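Local atomic coordinates of extracellular solute-binding protein family 1 (Pseudothermotoga lettingae, PDB entry 5CI5), a protein that binds a sugar, captured here with alpha-D-tagatopyranose in its cleft, and probably delivers it to a membrane ABC transporter as the extracellular solute-binding component. Residues A113-N118 and M339-D344; N252-N257 and P270-A275; V327-V332 and M343-K348. All blocks are in the same frame, centred on the assembly; numbering follows the deposited sequence.

Interactions 1 and 3 are neighbours, their centres about 10 Å apart, and both use helix 343-348: residues 113-118 meet its N-terminal end, and helix 325-335 packs on its side. Interaction 2 lies apart, about 27 Å between centres from interaction 1 and 24 Å from interaction 3, and joins helices 247-255 and 268-275. The chemistry follows the elements joined. In interaction 1, only partly buried, a loop meets the turn between a strand and a helix, so backbone groups lacking helical partners bond across it. Interactions 2 and 3 bring helix against helix and rest on small, branched and selenomethionine side chains in buried seams with more exposed rims; a water joins the former.

Interaction 1 (A113-N118 and M339-D344); sequences AQIWPN and MPTRMD
Gln114 and Trp116 are tied by backbone hydrogen bonds to Met343 and Thr341, which sets loop 113-118 against the strand-to-helix turn at 339-344. Met343 N gives a nearly straight bond to Gln114 O (2.8 Å), and Trp116 N reaches Thr341 O (3.1 Å). Together they flank a single beta bridge between Ile115 and Arg342.

Polar side chains add to this at the helix start. Gln114 bends at chi2 (-57°), which brings OE1 to Asp344 N in a weak bond of 2.9 Å; a glutamine suits the spot because its amide oxygen can take up a first-turn N-H. Its CB lies over a face of the Arg342 guanidinium, whose orientation is fixed by a side-on, two-nitrogen salt bridge to Asp344, with NE to OD1 and NH2 to OD2.

Apolar contact centres on the indole of Trp116, clasped between two selenomethionines. Met343 CG sits over the middle of the six-membered ring, 3.4 Å from its centroid, with SE oblique to it in a Met-aromatic contact. Met339 CE meets the opposite face nearer the rim, 3.4 Å from Trp116 NE1, whose weak bond runs in the ring plane to Pro340 O.

Phe364 meets the Trp116 ring edge-to-face, helix 355-363 packs on Met339, and helix 325-335 touches Pro340, while strand 339-340 pairs antiparallel with strand 128-138.

Interaction 2 (N252-N257 and P270-A275); sequences NMMAQN and PLIEAA
Ala255 and Ala275 face each other directly, each CB aimed at the opposing helix and the two methyls 3.8 Å apart. Side chains this small let the backbones come close, and Ala255 and Ile272 have their CA atoms only 6.0 Å apart. Ile272 lies beside this pair, its CG1 3.9 Å from Ala255 CB. With CG1 anti to the backbone N (chi1 -160°) and the chain extended beyond, its CD1 carries on past the alanine to Met254, where it touches SE at 4.0 Å. The two long side chains meet at a slant, and Met254 bends at chi3, turning its end methyl off from the isoleucine.

The pair joins two helices linked through strand 261-264, and the first of them, 247-255, ends here in a Schellman motif with Asn257, at positive phi, as the C-prime residue. Just past the second helix, Asn276 ND2 bonds to Ala255 O, so a carbonyl at the end of helix 247-255 is also tied to the residue that follows helix 268-275.

On the more polar flank, Asn252 swings its amide across, OD1 lying 3.8 Å from Ala275 CB. A water 2.7 Å from Asn252 OD1 can donate to it and also lies where it could bond weakly to Leu271 O, a polar link beside the apolar seam.

Interaction 3 (V327-V332 and M343-K348); sequences VWMKWV and MDVCKK
Helices 325-335 and 343-348, joined through the short strand 339-340, pack side against side with their N-to-C directions 39° apart and their axes 9.6 Å from each other at closest approach. Val345 is the main residue of the second helix in this contact. Its CB points at the opposing helix and its two methyls divide the work: CG2 touches Trp328 CB at 3.9 Å, whereas CG1 lies, in the conformer given, 4.0 Å from Met329 SE and farther from Val332 CG2. CG1 stands anti to the backbone N (chi1 177°), which sets it against the backbone between Trp328 and Met329, 3.9 Å from Trp328 O. A short, beta-branched residue suits this place, since it fills the width of the seam without needing a long flexible chain. Replacing Val345 by an alanine would remove both methyls, which would probably leave Trp328 CB and Val332 CG2 without their apolar partner and open a gap between the helices.

Met329, a selenomethionine, works differently. It lies toward the rim, bent at both chi2 and chi3, and runs past Val345 in the opposite direction until CE is 4.0 Å from Lys348 O. Two conformers of this residue were modelled, so its contacts describe one of them.

From strand 339-340, Pro340 packs on Trp328, Val332 and Val345 together, bringing both helices onto one ring. Phe325, at the start of the first helix, touches Val345 and Lys348. Beyond the seam, the Trp328 indole meets the ring of Trp134 on strand 128-138, and Trp331 packs on helix 37-51.

Interaction 1 (A113-N118 and M339-D344)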
loop_
_atom_site.group_PDB
_atom_site.type_symbol
_atom_site.label_atom_id
_atom_site.label_comp_id
_atom_site.label_asym_id
_atom_site.label_seq_id
_atom_site.Cartn_x
_atom_site.Cartn_y
_atom_site.Cartn_z
ATOM N N ALA A 113 -15.582 12.114 -12.013
ATOM C CA ALA A 113 -14.596 12.612 -12.976
ATOM C C ALA A 113 -13.341 13.175 -12.314
ATOM O O ALA A 113 -12.350 13.437 -13.001
ATOM C CB ALA A 113 -15.230 13.668 -13.866
ATOM N N GLN A 114 -13.376 13.363 -10.995
ATOM C CA GLN A 114 -12.199 13.829 -10.238
ATOM C C GLN A 114 -11.305 12.683 -9.739
ATOM O O GLN A 114 -10.183 12.927 -9.345
ATOM C CB GLN A 114 -12.627 14.699 -9.058
ATOM C CG GLN A 114 -13.124 16.097 -9.506
ATOM C CD GLN A 114 -12.082 16.819 -10.311
ATOM O OE1 GLN A 114 -10.937 16.942 -9.885
ATOM N NE2 GLN A 114 -12.455 17.265 -11.517
ATOM N N ILE A 115 -11.776 11.435 -9.759
ATOM C CA ILE A 115 -10.939 10.325 -9.278
ATOM C C ILE A 115 -9.829 10.108 -10.296
ATOM O O ILE A 115 -10.103 10.097 -11.515
ATOM C CB ILE A 115 -11.789 9.023 -9.083
ATOM C CG1 ILE A 115 -12.942 9.316 -8.113
ATOM C CG2 ILE A 115 -10.941 7.824 -8.644
ATOM C CD1 ILE A 115 -12.494 9.716 -6.736
ATOM N N TRP A 116 -8.582 9.993 -9.829
ATOM C CA TRP A 116 -7.475 9.695 -10.737
ATOM C C TRP A 116 -7.821 8.473 -11.594
ATOM O O TRP A 116 -8.175 7.431 -11.074
ATOM C CB TRP A 116 -6.186 9.431 -9.983
ATOM C CG TRP A 116 -5.647 10.576 -9.196
ATOM C CD1 TRP A 116 -5.717 10.730 -7.852
ATOM C CD2 TRP A 116 -4.934 11.715 -9.702
ATOM N NE1 TRP A 116 -5.100 11.904 -7.483
ATOM C CE2 TRP A 116 -4.603 12.520 -8.601
ATOM C CE3 TRP A 116 -4.541 12.126 -10.984
ATOM C CZ2 TRP A 116 -3.888 13.719 -8.734
ATOM C CZ3 TRP A 116 -3.835 13.335 -11.114
ATOM C CH2 TRP A 116 -3.526 14.106 -9.998
ATOM N N PRO A 117 -7.700 8.593 -12.916
ATOM C CA PRO A 117 -8.269 7.528 -13.754
ATOM C C PRO A 117 -7.567 6.190 -13.690
ATOM O O PRO A 117 -8.214 5.183 -14.035
ATOM C CB PRO A 117 -8.157 8.089 -15.181
ATOM C CG PRO A 117 -7.832 9.478 -15.057
ATOM C CD PRO A 117 -7.259 9.750 -13.710
ATOM N N ASN A 118 -6.294 6.160 -13.303
ATOM C CA ASN A 118 -5.592 4.908 -13.203
ATOM C C ASN A 118 -6.120 4.096 -12.049
ATOM O O ASN A 118 -5.797 2.925 -11.916
ATOM C CB ASN A 118 -4.084 5.135 -13.076
ATOM C CG ASN A 118 -3.698 6.042 -11.912
ATOM O OD1 ASN A 118 -4.382 7.033 -11.598
ATOM N ND2 ASN A 118 -2.558 5.730 -11.290
HETATM N N MSE A 339 -2.603 10.218 0.073
HETATM C CA MSE A 339 -2.944 10.969 -1.111
HETATM C C MSE A 339 -4.437 10.882 -1.409
HETATM O O MSE A 339 -5.009 9.780 -1.433
HETATM C CB MSE A 339 -2.147 10.449 -2.305
HETATM C CG MSE A 339 -2.389 11.181 -3.591
HETATM SE SE MSE A 339 -1.082 10.550 -4.895
HETATM C CE MSE A 339 -1.973 11.042 -6.498
ATOM N N PRO A 340 -5.073 12.042 -1.643
ATOM C CA PRO A 340 -6.479 11.991 -2.033
ATOM C C PRO A 340 -6.638 11.293 -3.374
ATOM O O PRO A 340 -5.807 11.486 -4.261
ATOM C CB PRO A 340 -6.893 13.476 -2.153
ATOM C CG PRO A 340 -5.803 14.280 -1.431
ATOM C CD PRO A 340 -4.577 13.423 -1.434
ATOM N N THR A 341 -7.694 10.503 -3.521
ATOM C CA THR A 341 -8.082 9.988 -4.831
ATOM C C THR A 341 -8.703 11.073 -5.721
ATOM O O THR A 341 -8.814 10.862 -6.912
ATOM C CB THR A 341 -9.072 8.837 -4.709
ATOM O OG1 THR A 341 -10.243 9.273 -4.002
ATOM C CG2 THR A 341 -8.410 7.685 -3.976
ATOM N N ARG A 342 -9.097 12.209 -5.139
ATOM C CA ARG A 342 -9.637 13.342 -5.909
ATOM C C ARG A 342 -8.533 14.273 -6.428
ATOM O O ARG A 342 -7.734 14.799 -5.654
ATOM C CB ARG A 342 -10.589 14.184 -5.066
ATOM C CG ARG A 342 -11.873 13.499 -4.574
ATOM C CD ARG A 342 -12.695 14.488 -3.755
ATOM N NE ARG A 342 -13.239 15.521 -4.645
ATOM C CZ ARG A 342 -14.494 15.619 -5.057
ATOM N NH1 ARG A 342 -15.434 14.776 -4.647
ATOM N NH2 ARG A 342 -14.816 16.597 -5.899
HETATM N N MSE A 343 -8.552 14.513 -7.735
HETATM C CA MSE A 343 -7.596 15.392 -8.402
HETATM C C MSE A 343 -7.734 16.826 -7.897
HETATM O O MSE A 343 -6.728 17.467 -7.591
HETATM C CB MSE A 343 -7.791 15.354 -9.911
HETATM C CG MSE A 343 -7.353 14.061 -10.513
HETATM SE SE MSE A 343 -7.293 14.120 -12.447
HETATM C CE MSE A 343 -9.193 14.075 -12.759
ATOM N N ASP A 344 -8.971 17.316 -7.782
ATOM C CA ASP A 344 -9.155 18.710 -7.372
ATOM C C ASP A 344 -8.567 18.961 -5.973
ATOM O O ASP A 344 -7.929 19.984 -5.778
ATOM C CB ASP A 344 -10.620 19.155 -7.454
ATOM C CG ASP A 344 -11.616 18.222 -6.750
ATOM O OD1 ASP A 344 -11.222 17.265 -6.033
ATOM O OD2 ASP A 344 -12.838 18.492 -6.917
#

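Interaction 2 (N252-N257 and P270-A275)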
loop_
_atom_site.group_PDB
_atom_site.type_symbol
_atom_site.label_atom_id
_atom_site.label_comp_id
_atom_site.label_asym_id
_atom_site.label_seq_id
_atom_site.Cartn_x
_atom_site.Cartn_y
_atom_site.Cartn_z
ATOM N N ASN A 252 8.210 3.012 12.121
ATOM C CA ASN A 252 8.258 3.334 13.532
ATOM C C ASN A 252 9.692 3.351 14.066
ATOM O O ASN A 252 10.043 4.185 14.890
ATOM C CB ASN A 252 7.363 2.361 14.299
ATOM C CG ASN A 252 5.887 2.703 14.131
ATOM O OD1 ASN A 252 5.507 3.847 14.314
ATOM N ND2 ASN A 252 5.075 1.731 13.726
HETATM N N MSE A 253 10.541 2.476 13.545
HETATM C CA MSE A 253 11.946 2.465 13.934
HETATM C C MSE A 253 12.645 3.676 13.349
HETATM O O MSE A 253 13.556 4.250 13.978
HETATM C CB MSE A 253 12.622 1.181 13.476
HETATM C CG MSE A 253 12.066 -0.053 14.166
HETATM SE SE MSE A 253 12.836 -1.671 13.452
HETATM C CE MSE A 253 11.680 -2.967 14.318
HETATM N N MSE A 254 12.223 4.090 12.161
HETATM C CA MSE A 254 12.808 5.268 11.554
HETATM C C MSE A 254 12.539 6.499 12.446
HETATM O O MSE A 254 13.393 7.373 12.595
HETATM C CB MSE A 254 12.262 5.478 10.140
HETATM C CG MSE A 254 12.923 6.615 9.431
HETATM SE SE MSE A 254 12.300 6.819 7.591
HETATM C CE MSE A 254 12.863 5.082 6.895
ATOM N N ALA A 255 11.352 6.557 13.033
ATOM C CA ALA A 255 10.981 7.665 13.908
ATOM C C ALA A 255 11.867 7.684 15.157
ATOM O O ALA A 255 11.986 8.710 15.826
ATOM C CB ALA A 255 9.528 7.561 14.277
ATOM N N GLN A 256 12.470 6.548 15.478
ATOM C CA GLN A 256 13.425 6.472 16.576
ATOM C C GLN A 256 14.868 6.626 16.108
ATOM O O GLN A 256 15.776 6.397 16.885
ATOM C CB GLN A 256 13.303 5.142 17.301
ATOM C CG GLN A 256 11.936 4.850 17.918
ATOM C CD GLN A 256 11.936 3.503 18.616
ATOM O OE1 GLN A 256 12.389 2.508 18.052
ATOM N NE2 GLN A 256 11.444 3.467 19.856
ATOM N N ASN A 257 15.066 7.014 14.849
ATOM C CA ASN A 257 16.397 7.105 14.235
ATOM C C ASN A 257 17.201 5.806 14.313
ATOM O O ASN A 257 18.416 5.824 14.518
ATOM C CB ASN A 257 17.157 8.272 14.878
ATOM C CG ASN A 257 16.387 9.569 14.778
ATOM O OD1 ASN A 257 15.931 9.951 13.703
ATOM N ND2 ASN A 257 16.184 10.228 15.912
ATOM N N PRO A 270 1.631 11.161 8.006
ATOM C CA PRO A 270 1.008 11.433 9.314
ATOM C C PRO A 270 1.413 10.427 10.384
ATOM O O PRO A 270 1.496 10.761 11.580
ATOM C CB PRO A 270 -0.498 11.359 9.012
ATOM C CG PRO A 270 -0.609 10.555 7.732
ATOM C CD PRO A 270 0.623 10.945 6.952
ATOM N N LEU A 271 1.683 9.198 9.959
ATOM C CA LEU A 271 1.992 8.148 10.923
ATOM C C LEU A 271 3.376 8.342 11.534
ATOM O O LEU A 271 3.547 8.163 12.737
ATOM C CB LEU A 271 1.877 6.772 10.264
ATOM C CG LEU A 271 0.463 6.484 9.735
ATOM C CD1 LEU A 271 0.438 5.165 8.950
ATOM C CD2 LEU A 271 -0.579 6.438 10.839
ATOM N N ILE A 272 4.361 8.707 10.734
ATOM C CA ILE A 272 5.711 8.845 11.280
ATOM C C ILE A 272 5.747 10.078 12.184
ATOM O O ILE A 272 6.423 10.065 13.216
ATOM C CB ILE A 272 6.793 8.909 10.166
ATOM C CG1 ILE A 272 8.166 8.549 10.761
ATOM C CG2 ILE A 272 6.801 10.256 9.409
ATOM C CD1 ILE A 272 9.307 8.472 9.755
ATOM N N GLU A 273 4.995 11.115 11.816
ATOM C CA GLU A 273 4.982 12.365 12.580
ATOM C C GLU A 273 4.220 12.187 13.880
ATOM O O GLU A 273 4.557 12.808 14.884
ATOM C CB GLU A 273 4.400 13.518 11.737
ATOM C CG GLU A 273 5.370 13.953 10.612
ATOM C CD GLU A 273 4.756 14.856 9.551
ATOM O OE1 GLU A 273 3.603 15.315 9.719
ATOM O OE2 GLU A 273 5.428 15.101 8.525
ATOM N N ALA A 274 3.214 11.322 13.875
ATOM C CA ALA A 274 2.538 10.961 15.121
ATOM C C ALA A 274 3.469 10.200 16.072
ATOM O O ALA A 274 3.446 10.433 17.284
ATOM C CB ALA A 274 1.297 10.139 14.830
ATOM N N ALA A 275 4.301 9.313 15.526
ATOM C CA ALA A 275 5.237 8.518 16.336
ATOM C C ALA A 275 6.329 9.385 16.966
ATOM O O ALA A 275 6.793 9.102 18.071
ATOM C CB ALA A 275 5.880 7.429 15.474
HETATM O O HOH W 1 5.068 5.622 12.356
#

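Interaction 3 (V327-V332 and M343-K348)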
loop_
_atom_site.group_PDB
_atom_site.type_symbol
_atom_site.label_atom_id
_atom_site.label_comp_id
_atom_site.label_asym_id
_atom_site.label_seq_id
_atom_site.Cartn_x
_atom_site.Cartn_y
_atom_site.Cartn_z
ATOM N N VAL A 327 -14.435 17.222 2.786
ATOM C CA VAL A 327 -13.890 16.257 3.740
ATOM C C VAL A 327 -12.428 16.001 3.436
ATOM O O VAL A 327 -11.597 16.007 4.348
ATOM C CB VAL A 327 -14.703 14.928 3.740
ATOM C CG1 VAL A 327 -13.974 13.822 4.474
ATOM C CG2 VAL A 327 -16.072 15.166 4.366
ATOM N N TRP A 328 -12.094 15.801 2.162
ATOM C CA TRP A 328 -10.715 15.482 1.834
ATOM C C TRP A 328 -9.814 16.713 1.965
ATOM O O TRP A 328 -8.671 16.576 2.360
ATOM C CB TRP A 328 -10.594 14.854 0.447
ATOM C CG TRP A 328 -10.295 13.408 0.583
ATOM C CD1 TRP A 328 -11.169 12.360 0.383
ATOM C CD2 TRP A 328 -9.062 12.821 1.001
ATOM N NE1 TRP A 328 -10.531 11.165 0.630
ATOM C CE2 TRP A 328 -9.241 11.422 1.010
ATOM C CE3 TRP A 328 -7.822 13.338 1.354
ATOM C CZ2 TRP A 328 -8.218 10.538 1.360
ATOM C CZ3 TRP A 328 -6.807 12.459 1.692
ATOM C CH2 TRP A 328 -7.023 11.076 1.711
HETATM N N MSE A 329 -10.327 17.907 1.655
HETATM C CA MSE A 329 -9.546 19.117 1.887
HETATM C C MSE A 329 -9.171 19.238 3.367
HETATM O O MSE A 329 -8.021 19.523 3.718
HETATM C CB MSE A 329 -10.307 20.366 1.435
HETATM C CG MSE A 329 -10.172 20.638 -0.037
HETATM SE SE MSE A 329 -8.348 21.164 -0.536
HETATM C CE MSE A 329 -8.528 23.088 -0.331
ATOM N N LYS A 330 -10.140 19.017 4.242
ATOM C CA LYS A 330 -9.885 19.099 5.662
ATOM C C LYS A 330 -8.915 18.028 6.128
ATOM O O LYS A 330 -8.013 18.292 6.935
ATOM C CB LYS A 330 -11.203 19.009 6.433
ATOM C CG LYS A 330 -11.037 19.168 7.942
ATOM C CD LYS A 330 -12.377 19.298 8.617
ATOM C CE LYS A 330 -12.239 19.499 10.120
ATOM N NZ LYS A 330 -13.584 19.612 10.775
ATOM N N TRP A 331 -9.089 16.822 5.624
ATOM C CA TRP A 331 -8.179 15.730 5.956
ATOM C C TRP A 331 -6.732 16.068 5.597
ATOM O O TRP A 331 -5.834 15.939 6.424
ATOM C CB TRP A 331 -8.611 14.443 5.245
ATOM C CG TRP A 331 -7.843 13.284 5.731
ATOM C CD1 TRP A 331 -6.529 13.018 5.483
ATOM C CD2 TRP A 331 -8.321 12.238 6.567
ATOM N NE1 TRP A 331 -6.152 11.853 6.117
ATOM C CE2 TRP A 331 -7.235 11.359 6.796
ATOM C CE3 TRP A 331 -9.563 11.946 7.136
ATOM C CZ2 TRP A 331 -7.359 10.204 7.565
ATOM C CZ3 TRP A 331 -9.682 10.799 7.905
ATOM C CH2 TRP A 331 -8.580 9.950 8.119
ATOM N N VAL A 332 -6.493 16.518 4.372
ATOM C CA VAL A 332 -5.142 16.886 3.952
ATOM C C VAL A 332 -4.572 18.037 4.765
ATOM O O VAL A 332 -3.383 18.028 5.119
ATOM C CB VAL A 332 -5.112 17.274 2.463
ATOM C CG1 VAL A 332 -3.843 18.101 2.123
ATOM C CG2 VAL A 332 -5.183 16.034 1.658
HETATM N N MSE A 343 -8.552 14.513 -7.735
HETATM C CA MSE A 343 -7.596 15.392 -8.402
HETATM C C MSE A 343 -7.734 16.826 -7.897
HETATM O O MSE A 343 -6.728 17.467 -7.591
HETATM C CB MSE A 343 -7.791 15.354 -9.911
HETATM C CG MSE A 343 -7.353 14.061 -10.513
HETATM SE SE MSE A 343 -7.293 14.120 -12.447
HETATM C CE MSE A 343 -9.193 14.075 -12.759
ATOM N N ASP A 344 -8.971 17.316 -7.782
ATOM C CA ASP A 344 -9.155 18.710 -7.372
ATOM C C ASP A 344 -8.567 18.961 -5.973
ATOM O O ASP A 344 -7.929 19.984 -5.778
ATOM C CB ASP A 344 -10.620 19.155 -7.454
ATOM C CG ASP A 344 -11.616 18.222 -6.750
ATOM O OD1 ASP A 344 -11.222 17.265 -6.033
ATOM O OD2 ASP A 344 -12.838 18.492 -6.917
ATOM N N VAL A 345 -8.703 18.033 -5.024
ATOM C CA VAL A 345 -8.071 18.221 -3.722
ATOM C C VAL A 345 -6.544 18.201 -3.802
ATOM O O VAL A 345 -5.857 19.003 -3.135
ATOM C CB VAL A 345 -8.556 17.151 -2.724
ATOM C CG1 VAL A 345 -7.864 17.280 -1.409
ATOM C CG2 VAL A 345 -10.049 17.273 -2.527
ATOM N N CYS A 346 -6.002 17.278 -4.595
ATOM C CA CYS A 346 -4.560 17.207 -4.771
ATOM C C CYS A 346 -4.012 18.521 -5.319
ATOM O O CYS A 346 -2.939 18.963 -4.920
ATOM C CB CYS A 346 -4.191 16.066 -5.714
ATOM S SG CYS A 346 -4.371 14.398 -4.978
ATOM N N LYS A 347 -4.769 19.140 -6.220
ATOM C CA LYS A 347 -4.300 20.292 -6.972
ATOM C C LYS A 347 -4.536 21.583 -6.199
ATOM O O LYS A 347 -3.763 22.541 -6.326
ATOM C CB LYS A 347 -4.999 20.370 -8.329
ATOM C CG LYS A 347 -4.638 19.235 -9.291
ATOM C CD LYS A 347 -5.637 19.153 -10.421
ATOM C CE LYS A 347 -5.367 17.954 -11.335
ATOM N NZ LYS A 347 -6.399 17.906 -12.422
ATOM N N LYS A 348 -5.610 21.608 -5.422
ATOM C CA LYS A 348 -6.053 22.840 -4.762
ATOM C C LYS A 348 -5.544 22.934 -3.339
ATOM O O LYS A 348 -5.497 24.028 -2.789
ATOM C CB LYS A 348 -7.569 22.955 -4.773
ATOM C CG LYS A 348 -8.133 23.191 -6.184
ATOM C CD LYS A 348 -9.623 23.462 -6.152
ATOM C CE LYS A 348 -10.200 23.702 -7.532
ATOM N NZ LYS A 348 -9.369 24.634 -8.341
#